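Long-range contacts in polyketide biosynthesis 3-hydroxy-3-methylglutaryl-ACP synthase PksG (Bacillus subtilis, PDB 4YXQ), which catalyses the aldol condensation of an acetyl group carried by AcpK with a beta-ketothioester polyketide intermediate on PksL, a step in making the antibiotic bacillaene: residues G14-D19 / Y360-E365; N126-Q131 / V175-N180; Y194-M199 / L221-Q226; F244-Y249 / T317-G322; L37-K42 / T251-M256. All coordinates share one frame; numbering follows the deposited sequence.

Interaction 1: residues G14-D19 / Y360-E365; sequences GTAYLD and YQLSME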
# COMPACT_ATOMS: atom_id res chain seq x y z
N GLY A 14 11.88 -3.44 19.76
CA GLY A 14 12.95 -4.42 19.57
C GLY A 14 13.14 -5.31 20.77
O GLY A 14 12.60 -5.05 21.84
N THR A 15 13.88 -6.38 20.54
CA THR A 15 14.33 -7.29 21.55
C THR A 15 15.69 -6.82 22.03
O THR A 15 16.02 -6.94 23.20
CB THR A 15 14.49 -8.68 20.92
OG1 THR A 15 13.22 -9.16 20.46
CG2 THR A 15 15.09 -9.68 21.90
N ALA A 16 16.47 -6.23 21.13
CA ALA A 16 17.84 -5.84 21.40
C ALA A 16 18.11 -4.49 20.80
O ALA A 16 17.49 -4.09 19.82
CB ALA A 16 18.80 -6.84 20.81
N TYR A 17 19.08 -3.80 21.40
CA TYR A 17 19.47 -2.44 21.03
C TYR A 17 20.93 -2.23 21.33
O TYR A 17 21.53 -2.99 22.08
CB TYR A 17 18.67 -1.42 21.84
CG TYR A 17 19.09 -1.27 23.29
CD1 TYR A 17 19.94 -0.27 23.68
CD2 TYR A 17 18.60 -2.12 24.27
CE1 TYR A 17 20.32 -0.13 25.00
CE2 TYR A 17 18.97 -2.00 25.59
CZ TYR A 17 19.83 -0.99 25.94
OH TYR A 17 20.22 -0.88 27.26
N LEU A 18 21.51 -1.20 20.75
CA LEU A 18 22.87 -0.83 21.10
C LEU A 18 22.98 0.66 21.30
O LEU A 18 22.05 1.43 20.99
CB LEU A 18 23.88 -1.33 20.05
CG LEU A 18 23.70 -0.90 18.60
CD1 LEU A 18 24.25 0.50 18.35
CD2 LEU A 18 24.38 -1.91 17.69
N ASP A 19 24.14 1.05 21.83
CA ASP A 19 24.43 2.43 22.15
C ASP A 19 24.99 3.10 20.90
O ASP A 19 26.04 2.70 20.39
CB ASP A 19 25.43 2.48 23.31
CG ASP A 19 25.77 3.89 23.74
OD1 ASP A 19 25.30 4.30 24.82
OD2 ASP A 19 26.51 4.60 23.02
N TYR A 360 17.50 -6.07 25.60
CA TYR A 360 18.87 -6.58 25.77
C TYR A 360 19.87 -5.66 25.08
O TYR A 360 19.69 -5.33 23.91
CB TYR A 360 18.95 -7.97 25.16
CG TYR A 360 20.28 -8.65 25.34
CD1 TYR A 360 20.48 -9.52 26.42
CD2 TYR A 360 21.31 -8.48 24.43
CE1 TYR A 360 21.69 -10.15 26.60
CE2 TYR A 360 22.50 -9.16 24.59
CZ TYR A 360 22.68 -9.99 25.69
OH TYR A 360 23.88 -10.63 25.91
N GLN A 361 20.89 -5.20 25.79
CA GLN A 361 21.91 -4.32 25.20
C GLN A 361 23.03 -5.15 24.57
O GLN A 361 23.68 -5.92 25.24
CB GLN A 361 22.51 -3.35 26.21
CG GLN A 361 23.61 -2.52 25.58
CD GLN A 361 23.97 -1.24 26.31
OE1 GLN A 361 23.32 -0.81 27.26
NE2 GLN A 361 25.06 -0.63 25.87
N LEU A 362 23.23 -5.00 23.28
CA LEU A 362 24.29 -5.70 22.58
C LEU A 362 25.63 -5.05 22.89
O LEU A 362 25.72 -3.85 23.07
CB LEU A 362 24.05 -5.63 21.07
CG LEU A 362 22.74 -6.22 20.56
CD1 LEU A 362 22.48 -5.81 19.11
CD2 LEU A 362 22.72 -7.73 20.69
N SER A 363 26.66 -5.88 22.98
CA SER A 363 28.05 -5.42 22.92
C SER A 363 28.37 -5.37 21.46
O SER A 363 27.69 -5.97 20.65
CB SER A 363 28.98 -6.43 23.59
OG SER A 363 29.09 -7.62 22.81
N MET A 364 29.46 -4.72 21.14
CA MET A 364 29.94 -4.68 19.77
C MET A 364 30.31 -6.05 19.19
O MET A 364 30.18 -6.27 17.97
CB MET A 364 31.16 -3.78 19.68
CG MET A 364 30.92 -2.33 20.11
SD MET A 364 29.79 -1.52 18.97
CE MET A 364 28.24 -1.72 19.85
N GLU A 365 30.76 -6.97 20.04
CA GLU A 365 31.14 -8.33 19.58
C GLU A 365 29.87 -9.08 19.22
O GLU A 365 29.81 -9.76 18.19
CB GLU A 365 31.90 -9.12 20.66
CG GLU A 365 33.20 -8.48 21.15
CD GLU A 365 32.99 -7.30 22.11
OE1 GLU A 365 32.57 -7.52 23.27
OE2 GLU A 365 33.23 -6.15 21.69

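Interaction 2: residues N126-Q131 / V175-N180; sequences NFILSQ and VLVGEN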
# COMPACT_ATOMS: atom_id res chain seq x y z
N ASN A 126 -11.08 6.95 7.52
CA ASN A 126 -12.16 7.09 6.53
C ASN A 126 -13.07 5.85 6.47
O ASN A 126 -14.28 5.97 6.22
CB ASN A 126 -11.59 7.45 5.16
CG ASN A 126 -10.99 8.84 5.14
OD1 ASN A 126 -11.19 9.63 6.04
ND2 ASN A 126 -10.23 9.16 4.10
N PHE A 127 -12.54 4.68 6.77
CA PHE A 127 -13.37 3.49 6.92
C PHE A 127 -14.37 3.70 8.05
O PHE A 127 -15.56 3.50 7.87
CB PHE A 127 -12.48 2.27 7.18
CG PHE A 127 -13.23 0.99 7.45
CD1 PHE A 127 -14.26 0.56 6.63
CD2 PHE A 127 -12.88 0.19 8.54
CE1 PHE A 127 -14.95 -0.63 6.88
CE2 PHE A 127 -13.57 -0.99 8.80
CZ PHE A 127 -14.59 -1.40 7.96
N ILE A 128 -13.88 4.15 9.20
CA ILE A 128 -14.75 4.45 10.33
C ILE A 128 -15.76 5.55 9.99
O ILE A 128 -16.96 5.35 10.14
CB ILE A 128 -13.94 4.82 11.60
CG1 ILE A 128 -13.57 3.58 12.40
CG2 ILE A 128 -14.80 5.59 12.56
CD1 ILE A 128 -12.46 2.77 11.83
N LEU A 129 -15.30 6.70 9.48
CA LEU A 129 -16.22 7.79 9.15
C LEU A 129 -17.21 7.40 8.04
O LEU A 129 -18.33 7.89 8.05
CB LEU A 129 -15.48 9.07 8.75
CG LEU A 129 -14.62 9.76 9.83
CD1 LEU A 129 -13.79 10.85 9.22
CD2 LEU A 129 -15.46 10.32 10.95
N SER A 130 -16.80 6.54 7.10
CA SER A 130 -17.72 6.11 6.04
C SER A 130 -18.93 5.37 6.57
O SER A 130 -19.93 5.27 5.88
CB SER A 130 -17.04 5.20 5.06
OG SER A 130 -16.90 3.89 5.61
N GLN A 131 -18.83 4.78 7.76
CA GLN A 131 -19.91 3.95 8.31
C GLN A 131 -20.41 2.94 7.31
O GLN A 131 -21.56 2.55 7.35
CB GLN A 131 -21.10 4.80 8.80
CG GLN A 131 -20.77 5.58 10.05
CD GLN A 131 -20.45 4.67 11.21
OE1 GLN A 131 -19.29 4.38 11.47
NE2 GLN A 131 -21.47 4.20 11.89
N VAL A 175 -1.73 0.51 15.84
CA VAL A 175 -2.67 1.54 16.15
C VAL A 175 -4.04 1.00 15.90
O VAL A 175 -4.38 0.72 14.78
CB VAL A 175 -2.46 2.74 15.22
CG1 VAL A 175 -3.42 3.86 15.60
CG2 VAL A 175 -1.03 3.25 15.32
N LEU A 176 -4.83 0.87 16.93
CA LEU A 176 -6.22 0.40 16.79
C LEU A 176 -7.08 1.63 16.63
O LEU A 176 -7.03 2.52 17.46
CB LEU A 176 -6.66 -0.35 18.03
CG LEU A 176 -8.07 -0.93 18.03
CD1 LEU A 176 -8.16 -2.13 17.12
CD2 LEU A 176 -8.45 -1.34 19.45
N VAL A 177 -7.84 1.66 15.55
CA VAL A 177 -8.65 2.80 15.17
C VAL A 177 -10.12 2.40 15.26
O VAL A 177 -10.51 1.31 14.84
CB VAL A 177 -8.37 3.19 13.71
CG1 VAL A 177 -9.18 4.40 13.31
CG2 VAL A 177 -6.89 3.45 13.50
N GLY A 178 -10.95 3.31 15.76
CA GLY A 178 -12.37 3.03 15.96
C GLY A 178 -13.19 4.23 16.38
O GLY A 178 -12.71 5.38 16.35
N GLU A 179 -14.41 3.95 16.81
CA GLU A 179 -15.45 4.96 17.03
C GLU A 179 -15.46 5.64 18.41
O GLU A 179 -16.20 6.59 18.59
CB GLU A 179 -16.84 4.35 16.73
CG GLU A 179 -16.97 3.93 15.27
CD GLU A 179 -18.33 3.38 14.88
OE1 GLU A 179 -19.27 3.39 15.72
OE2 GLU A 179 -18.46 2.94 13.71
N ASN A 180 -14.65 5.14 19.37
CA ASN A 180 -14.47 5.77 20.71
C ASN A 180 -13.01 6.09 20.99
O ASN A 180 -12.38 5.53 21.88
CB ASN A 180 -15.02 4.89 21.80
CG ASN A 180 -16.52 4.71 21.69
OD1 ASN A 180 -17.30 5.61 22.06
ND2 ASN A 180 -16.94 3.56 21.16

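Interaction 3: residues Y194-M199 / L221-Q226; sequences YGYEVM and LDCCEQ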
# COMPACT_ATOMS: atom_id res chain seq x y z
N TYR A 194 0.20 17.04 1.05
CA TYR A 194 1.02 17.65 -0.01
C TYR A 194 2.06 16.65 -0.48
O TYR A 194 2.75 16.00 0.33
CB TYR A 194 1.77 18.84 0.56
CG TYR A 194 2.45 19.80 -0.40
CD1 TYR A 194 1.71 20.76 -1.08
CD2 TYR A 194 3.83 19.85 -0.53
CE1 TYR A 194 2.31 21.70 -1.89
CE2 TYR A 194 4.46 20.78 -1.35
CZ TYR A 194 3.68 21.70 -2.02
OH TYR A 194 4.27 22.61 -2.87
N GLY A 195 2.18 16.52 -1.80
CA GLY A 195 3.09 15.56 -2.40
C GLY A 195 3.47 15.97 -3.79
O GLY A 195 2.74 16.73 -4.46
N TYR A 196 4.62 15.50 -4.21
CA TYR A 196 5.12 15.74 -5.54
C TYR A 196 6.37 14.87 -5.66
O TYR A 196 6.97 14.45 -4.62
CB TYR A 196 5.45 17.23 -5.76
CG TYR A 196 6.44 17.77 -4.75
CD1 TYR A 196 7.80 17.78 -5.01
CD2 TYR A 196 6.02 18.26 -3.53
CE1 TYR A 196 8.71 18.24 -4.08
CE2 TYR A 196 6.93 18.73 -2.60
CZ TYR A 196 8.27 18.73 -2.88
OH TYR A 196 9.20 19.16 -1.92
N GLU A 197 6.76 14.61 -6.90
CA GLU A 197 7.89 13.76 -7.18
C GLU A 197 9.16 14.50 -6.88
O GLU A 197 9.32 15.62 -7.36
CB GLU A 197 7.91 13.34 -8.64
CG GLU A 197 8.69 12.06 -8.89
CD GLU A 197 10.15 12.30 -9.21
OE1 GLU A 197 10.43 13.01 -10.19
OE2 GLU A 197 11.00 11.73 -8.53
N VAL A 198 10.07 13.87 -6.13
CA VAL A 198 11.42 14.42 -5.93
C VAL A 198 12.49 13.33 -5.96
O VAL A 198 12.27 12.23 -5.45
CB VAL A 198 11.50 15.26 -4.62
CG1 VAL A 198 10.73 14.61 -3.47
CG2 VAL A 198 12.94 15.47 -4.19
N MET A 199 13.63 13.63 -6.56
CA MET A 199 14.77 12.73 -6.57
C MET A 199 15.46 12.74 -5.20
O MET A 199 16.10 13.72 -4.83
CB MET A 199 15.73 13.19 -7.65
CG MET A 199 16.92 12.28 -7.95
SD MET A 199 17.72 12.84 -9.43
CE MET A 199 18.08 14.56 -9.06
N LEU A 221 11.35 20.26 5.02
CA LEU A 221 10.94 21.61 5.43
C LEU A 221 9.92 22.26 4.51
O LEU A 221 8.97 22.88 4.98
CB LEU A 221 12.15 22.51 5.57
CG LEU A 221 13.11 22.03 6.66
CD1 LEU A 221 14.39 22.86 6.57
CD2 LEU A 221 12.48 22.11 8.05
N ASP A 222 10.11 22.12 3.20
CA ASP A 222 9.07 22.56 2.24
C ASP A 222 7.73 21.93 2.61
O ASP A 222 6.71 22.63 2.78
CB ASP A 222 9.49 22.18 0.83
CG ASP A 222 8.43 22.49 -0.22
OD1 ASP A 222 8.23 21.62 -1.09
OD2 ASP A 222 7.81 23.59 -0.18
N CYS A 223 7.72 20.62 2.79
CA CYS A 223 6.49 19.93 3.06
C CYS A 223 5.88 20.34 4.38
O CYS A 223 4.67 20.54 4.49
CB CYS A 223 6.69 18.44 3.06
SG CYS A 223 6.71 17.78 1.39
N CYS A 224 6.74 20.44 5.39
CA CYS A 224 6.30 20.84 6.71
C CYS A 224 5.54 22.16 6.68
O CYS A 224 4.46 22.29 7.29
CB CYS A 224 7.47 20.94 7.67
SG CYS A 224 6.93 20.99 9.36
N GLU A 225 6.05 23.13 5.92
CA GLU A 225 5.35 24.41 5.71
C GLU A 225 4.05 24.28 4.90
O GLU A 225 2.98 24.77 5.32
CB GLU A 225 6.27 25.40 5.00
CG GLU A 225 5.61 26.76 4.78
CD GLU A 225 6.56 27.79 4.21
OE1 GLU A 225 7.73 27.41 3.87
OE2 GLU A 225 6.12 28.97 4.13
N GLN A 226 4.14 23.64 3.74
CA GLN A 226 2.99 23.56 2.85
C GLN A 226 1.84 22.76 3.41
O GLN A 226 0.69 23.10 3.16
CB GLN A 226 3.39 23.01 1.50
CG GLN A 226 4.31 23.93 0.73
CD GLN A 226 3.69 25.29 0.45
OE1 GLN A 226 4.35 26.32 0.58
NE2 GLN A 226 2.41 25.31 0.11

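Interaction 4: residues F244-Y249 / T317-G322; sequences FQYLAY and TPKRIG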
# COMPACT_ATOMS: atom_id res chain seq x y z
N PHE A 244 -2.24 24.19 18.95
CA PHE A 244 -1.63 22.90 19.30
C PHE A 244 -0.86 22.99 20.61
O PHE A 244 0.10 23.75 20.72
CB PHE A 244 -0.72 22.42 18.17
CG PHE A 244 -1.39 22.52 16.85
CD1 PHE A 244 -2.40 21.65 16.52
CD2 PHE A 244 -1.11 23.57 15.99
CE1 PHE A 244 -3.07 21.77 15.31
CE2 PHE A 244 -1.76 23.68 14.78
CZ PHE A 244 -2.74 22.80 14.44
N GLN A 245 -1.29 22.18 21.58
CA GLN A 245 -0.62 22.13 22.86
C GLN A 245 0.62 21.27 22.78
O GLN A 245 1.57 21.51 23.49
CB GLN A 245 -1.56 21.62 23.95
CG GLN A 245 -2.63 22.62 24.40
CD GLN A 245 -3.64 22.94 23.32
OE1 GLN A 245 -4.55 22.15 23.03
NE2 GLN A 245 -3.49 24.10 22.71
N TYR A 246 0.62 20.25 21.93
CA TYR A 246 1.89 19.58 21.56
C TYR A 246 1.95 19.42 20.05
O TYR A 246 0.92 19.51 19.36
CB TYR A 246 2.04 18.20 22.26
CG TYR A 246 1.97 18.26 23.76
CD1 TYR A 246 3.10 18.43 24.54
CD2 TYR A 246 0.75 18.14 24.41
CE1 TYR A 246 3.03 18.49 25.93
CE2 TYR A 246 0.67 18.18 25.81
CZ TYR A 246 1.81 18.35 26.55
OH TYR A 246 1.71 18.42 27.92
N LEU A 247 3.14 19.15 19.54
CA LEU A 247 3.37 18.88 18.14
C LEU A 247 4.24 17.66 18.00
O LEU A 247 5.26 17.51 18.72
CB LEU A 247 4.09 20.03 17.49
CG LEU A 247 3.37 21.34 17.28
CD1 LEU A 247 4.39 22.36 16.85
CD2 LEU A 247 2.29 21.26 16.24
N ALA A 248 3.88 16.79 17.04
CA ALA A 248 4.67 15.56 16.76
C ALA A 248 5.04 15.59 15.32
O ALA A 248 4.22 15.97 14.49
CB ALA A 248 3.86 14.30 17.08
N TYR A 249 6.24 15.12 15.02
CA TYR A 249 6.76 15.13 13.68
C TYR A 249 7.32 13.77 13.31
O TYR A 249 7.76 13.03 14.17
CB TYR A 249 7.93 16.11 13.60
CG TYR A 249 7.64 17.56 13.95
CD1 TYR A 249 7.57 18.51 12.96
CD2 TYR A 249 7.53 17.97 15.28
CE1 TYR A 249 7.37 19.83 13.25
CE2 TYR A 249 7.33 19.32 15.60
CZ TYR A 249 7.25 20.25 14.57
OH TYR A 249 7.03 21.60 14.81
N THR A 317 -6.32 18.05 31.33
CA THR A 317 -7.50 18.35 30.53
C THR A 317 -7.18 17.97 29.08
O THR A 317 -6.02 17.82 28.74
CB THR A 317 -7.84 19.84 30.65
OG1 THR A 317 -6.78 20.63 30.08
CG2 THR A 317 -7.98 20.24 32.13
N PRO A 318 -8.20 17.81 28.22
CA PRO A 318 -7.94 17.46 26.83
C PRO A 318 -7.07 18.47 26.11
O PRO A 318 -7.35 19.68 26.14
CB PRO A 318 -9.35 17.43 26.20
CG PRO A 318 -10.28 17.26 27.35
CD PRO A 318 -9.64 17.96 28.50
N LYS A 319 -6.05 17.98 25.42
CA LYS A 319 -5.13 18.80 24.65
C LYS A 319 -5.23 18.42 23.16
O LYS A 319 -5.43 17.24 22.83
CB LYS A 319 -3.69 18.58 25.13
CG LYS A 319 -3.43 18.72 26.64
CD LYS A 319 -3.57 20.16 27.14
CE LYS A 319 -3.13 20.32 28.59
NZ LYS A 319 -1.65 20.12 28.82
N ARG A 320 -5.02 19.39 22.27
CA ARG A 320 -4.89 19.13 20.85
C ARG A 320 -3.41 18.91 20.40
O ARG A 320 -2.53 19.70 20.75
CB ARG A 320 -5.53 20.26 20.07
CG ARG A 320 -5.39 20.10 18.55
CD ARG A 320 -6.36 20.96 17.78
NE ARG A 320 -7.65 20.31 17.63
CZ ARG A 320 -8.77 20.70 18.22
NH1 ARG A 320 -8.80 21.71 19.06
NH2 ARG A 320 -9.89 20.01 18.00
N ILE A 321 -3.14 17.85 19.66
CA ILE A 321 -1.81 17.58 19.16
C ILE A 321 -1.84 17.69 17.65
O ILE A 321 -2.77 17.20 17.01
CB ILE A 321 -1.34 16.17 19.54
CG1 ILE A 321 -1.43 15.96 21.05
CG2 ILE A 321 0.09 15.92 19.10
CD1 ILE A 321 -1.22 14.52 21.44
N GLY A 322 -0.84 18.35 17.08
CA GLY A 322 -0.69 18.45 15.63
C GLY A 322 0.40 17.51 15.18
O GLY A 322 1.45 17.47 15.79

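Interaction 5: residues L37-K42 / T251-M256; sequences LLMKEK and TPFGGM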
# COMPACT_ATOMS: atom_id res chain seq x y z
N LEU A 37 22.84 15.55 17.76
CA LEU A 37 21.72 14.98 17.09
C LEU A 37 20.69 14.29 17.97
O LEU A 37 19.78 13.72 17.43
CB LEU A 37 22.24 13.96 16.06
CG LEU A 37 22.72 14.46 14.68
CD1 LEU A 37 23.10 15.93 14.54
CD2 LEU A 37 23.83 13.55 14.17
N LEU A 38 20.84 14.31 19.30
CA LEU A 38 19.86 13.76 20.24
C LEU A 38 19.64 12.25 20.11
O LEU A 38 18.58 11.74 20.46
CB LEU A 38 18.53 14.53 20.15
CG LEU A 38 18.61 16.06 20.38
CD1 LEU A 38 17.24 16.72 20.34
CD2 LEU A 38 19.30 16.37 21.72
N MET A 39 20.65 11.54 19.63
CA MET A 39 20.62 10.09 19.52
C MET A 39 21.27 9.45 20.72
O MET A 39 22.25 9.98 21.24
CB MET A 39 21.43 9.65 18.32
CG MET A 39 20.96 10.27 17.00
SD MET A 39 22.08 9.77 15.69
CE MET A 39 21.32 10.46 14.23
N LYS A 40 20.70 8.34 21.18
CA LYS A 40 21.31 7.61 22.28
C LYS A 40 21.37 6.11 21.99
O LYS A 40 22.42 5.50 22.11
CB LYS A 40 20.58 7.90 23.61
CG LYS A 40 21.43 7.57 24.84
CD LYS A 40 20.67 7.73 26.16
CE LYS A 40 20.27 9.18 26.43
NZ LYS A 40 18.90 9.54 25.93
N GLU A 41 20.23 5.53 21.65
CA GLU A 41 20.14 4.09 21.44
C GLU A 41 19.53 3.82 20.09
O GLU A 41 18.69 4.57 19.63
CB GLU A 41 19.28 3.43 22.54
CG GLU A 41 19.85 3.47 23.94
CD GLU A 41 18.80 3.29 25.04
OE1 GLU A 41 17.59 3.23 24.74
OE2 GLU A 41 19.17 3.20 26.23
N LYS A 42 19.92 2.72 19.47
CA LYS A 42 19.20 2.24 18.33
C LYS A 42 18.82 0.79 18.51
O LYS A 42 19.62 -0.02 18.94
CB LYS A 42 20.02 2.43 17.08
CG LYS A 42 20.75 1.21 16.60
CD LYS A 42 21.36 1.52 15.26
CE LYS A 42 21.94 0.28 14.63
NZ LYS A 42 21.67 0.27 13.17
N THR A 251 10.12 11.77 12.95
CA THR A 251 11.42 12.02 13.57
C THR A 251 12.40 10.87 13.40
O THR A 251 12.31 9.87 14.09
CB THR A 251 11.30 12.50 15.03
OG1 THR A 251 12.20 11.76 15.84
CG2 THR A 251 9.92 12.43 15.60
N PRO A 252 13.30 11.00 12.41
CA PRO A 252 14.38 10.07 12.20
C PRO A 252 15.39 10.18 13.31
O PRO A 252 15.90 9.16 13.78
CB PRO A 252 15.03 10.56 10.89
CG PRO A 252 14.13 11.56 10.32
CD PRO A 252 13.32 12.10 11.44
N PHE A 253 15.69 11.41 13.69
CA PHE A 253 16.45 11.69 14.92
C PHE A 253 16.03 13.04 15.50
O PHE A 253 15.61 13.95 14.76
CB PHE A 253 17.96 11.61 14.66
CG PHE A 253 18.43 12.47 13.53
CD1 PHE A 253 18.93 13.74 13.77
CD2 PHE A 253 18.40 12.00 12.22
CE1 PHE A 253 19.39 14.53 12.72
CE2 PHE A 253 18.87 12.78 11.18
CZ PHE A 253 19.37 14.04 11.43
N GLY A 254 16.09 13.17 16.83
CA GLY A 254 15.62 14.38 17.50
C GLY A 254 16.20 15.69 16.96
O GLY A 254 15.50 16.71 16.89
N GLY A 255 17.46 15.63 16.56
CA GLY A 255 18.19 16.81 16.12
C GLY A 255 17.55 17.55 14.98
O GLY A 255 17.39 18.77 15.02
N MET A 256 17.12 16.82 13.97
CA MET A 256 16.54 17.49 12.84
C MET A 256 15.12 18.01 13.12
O MET A 256 14.68 18.98 12.50
CB MET A 256 16.60 16.59 11.60
CG MET A 256 15.65 15.42 11.58
SD MET A 256 15.16 15.20 9.89
CE MET A 256 13.93 16.50 9.82
O HOH W 1 16.58 10.94 18.68

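Interaction 1: residues G14-D19 / Y360-E365
Tyr17 holds CG between its backbone N and carbonyl carbon, chi1 75°, and this brings a face of its ring under Gln361 CA. Gln361 has CG opposite its backbone N, and its chain is extended beyond. The same CA lies 4.1 Å from the centroid of the Tyr17 ring, offset toward the rim, a CH-pi contact. Gln361 CB comes 3.6 Å from Tyr17 CZ. The ring and amide planes are turned 49° apart.

Under these side chains the two backbones pair as parallel strands. Tyr360 is held from both its ends: its N donates to Thr15 O at 3.0 Å, and its O accepts from Tyr17 N. Leu362 N then donates to Tyr17 O at 2.9 Å. On the other face of the sheet Ala16 CB packs on Leu362 CG at 4.0 Å. Leu18 CB touches Met364 CE more loosely, at 4.4 Å.

Strand 16-19 is the middle of a small three-stranded sheet, between 360-361 and the antiparallel strand 41-44. Helix 20-26 follows Asp19, and helix 364-373 starts within segment 360-365, right after Ser363. Asp19 caps helix 20-26 through Glu22 N. Met364 rests on Glu22 and Tyr26 of helix 20-26.

Interaction 2: residues N126-Q131 / V175-N180
Ile128 carries this contact, and each of its three carbons beyond CB meets a different residue. CG1 lies against Gly178 CA at 3.8 Å. CD1 reaches on to Val177 CG1 at 4.0 Å. CG2 turns to the other end of the segment and meets Glu179 CG at 3.8 Å. The torsions explain this spread. CG2 stands opposite the backbone N, beside the carbonyl carbon, while chi2 of 75° folds CD1 round toward Val177. CG1 packs directly on the Gly178 backbone.

Glu179 CG is opposite the carbonyl carbon, and the chain beyond is extended, chi2 -177°. This carries the carboxylate toward Gln131, whose chain is bent at chi2. The two side chains come from opposite directions. Glu179 OE2 accepts from Gly135 N. That bond ties the carboxylate to the connection between helix 116-130 and strand 137-144. Gln131 itself leaves helical geometry with a positive phi of 49°, at the end of helix 116-130.

The contact is buried packing of a helix on a sheet, as in the layered thiolase fold. Helix 116-130 lies on strand 171-178, where Val177 also touches Phe121 and Ala124 of the same helix. That strand runs between 137-144 and 5-12. Asn126, Phe127, Leu129 and Ser130 pack on the second subunit.

Interaction 3: residues Y194-M199 / L221-Q226
Strand 184-195 of the large sheet ends here against helix 216-234, and the contact is made by two tyrosines, Tyr194 and Tyr196, which reach across to Asp222, Cys223 and Gln226. Gln226 covers one face of the Tyr194 ring. Its CB stands 3.5 Å from the ring centroid, only 2° off the normal, a CH-pi contact. Gln226 CG follows over the rim, 3.6 Å from Tyr194 CZ. At the edge of the same ring lies Cys223 SG, 4.0 Å from Tyr194 CD2.

This sulfur-aromatic contact is shared, since Cys223 SG is also 4.1 Å from Tyr196 CE2. The helix packs on the sheet of the thiolase-like fold, and Cys223 also touches Phe324 and Tyr326 of strand 319-327. The side chain of Cys223 is about 9 Å from that of His250, by similarity an active-site residue.

In Tyr196 a chi1 of 56° tucks the ring over its own backbone and aims it at the helix. Its OH makes a weak hydrogen bond of 2.8 Å to Asp222 OD1 and also bonds to Ser219 OG. Arg103 of the second subunit makes a cation-pi contact with Tyr196 and a hydrogen bond to Tyr194 OH.

Interaction 4: residues F244-Y249 / T317-G322
Gly322 and Tyr246 belong to two neighbouring parallel strands at the edge of the large mixed sheet of the thiolase-like fold. Strand 246-249 is one of the two outermost strands of this sheet within the chain. Strand 319-327 lies beside it, at 27° to it over these short segments. Gly322, Tyr246 and Arg320 have the most surface buried here.

Gly322 is gripped at both polar atoms. Its N donates to Tyr246 O at 3.1 Å. Its O accepts a straight bond, 170°, from Ala248 N at 2.8 Å. Phe244 CD1 lies 3.7 Å from Gly322 CA, and Leu247 CD2 also comes near. The face where a side chain would start is therefore filled, and glycine suits the site.

Tyr246 pairs with Ile321 on the other face of the sheet. Its CB is 4.3 Å from Ile321 CG1, and Lys319 CG lies at the edge of its ring. The hydroxyl and Lys319 NZ both turn to the backbone of Arg314, which gives each a partner. Helix 301-312 covers this face through Thr309 and Leu306.

Arg320 works through both backbone and side chain. Its O accepts from Gln245 N at 2.9 Å and more weakly from Tyr246 N. Its CG lies 3.9 Å from Phe244 CD1, and a bend at chi3 turns the guanidinium to a salt bridge with Asp187. The bend of Gln245 at chi2 brings its OE1 back to the other strand: Arg320 N donates to this OE1 at 2.9 Å, tilted 30° from the amide carbonyl plane.

Interaction 5: residues L37-K42 / T251-M256
Phe253 and the two glycines after it meet Leu37, Leu38 and Met39 where helix 254-269 begins. The tight part lies round the Phe253 ring and the glycine backbone. Met39 runs out extended, with chi2 and chi3 both 176°, and brings CE to 3.6 Å from Phe253 CB. The same methyl is also close to Phe253 CG. Leu37 CG packs 3.9 Å from Phe253 CE1, and Leu37 O lies at the ring edge, near its plane. With chi1 at 54°, Phe253 brings its ring against both residues. Met256, in the first turn of the helix, covers one face with CG.

Gly254 and Gly255 let the backbones come close. Leu37 and Gly255 have CA atoms only 4.1 Å apart, so there is no room for a side chain on Gly255 here. Leu38 CD1 lies 3.7 Å from Gly254 C.

The looser part is wetter. Leu38 lies at the margin of the contact, and a water spans the two backbones there. It donates to Leu38 O at 2.8 Å and accepts from Gly254 N. Beyond it the chain moves off into strand 41-44, where Glu41 forms salt bridges with Arg293 and Arg359.

Phe253 is at the N-cap position, and its side chain is about 8 Å from that of His250, an active-site residue by similarity. Gly255 N donates to Leu37 O with an N-H...O angle of 140°, from above the carbonyl plane and not on a lone pair. Gly254 N uses the water. Two N-H groups at the start of the helix are thus met by a backbone and a water oxygen.

From the N terminus, interaction 1 opens first and closes the longest loop, joining strand 16-19 to 360-361 across most of the chain. The other four lie within it. Interaction 5 opens next, at 37-42, and its loop holds interactions 2 and 3, which follow each other in series. Interaction 4 opens at 244-249, just before interaction 5 closes at 251-256, so these two cross. Interactions 2, 3 and 4 all reach the large sheet, and 2 and 3 touch the second subunit. Interactions 1 and 5 meet in the small sheet, where Leu18 N lies 2.9 Å from Lys42 O. Interactions 3 and 4 touch through Cys224 and Tyr249.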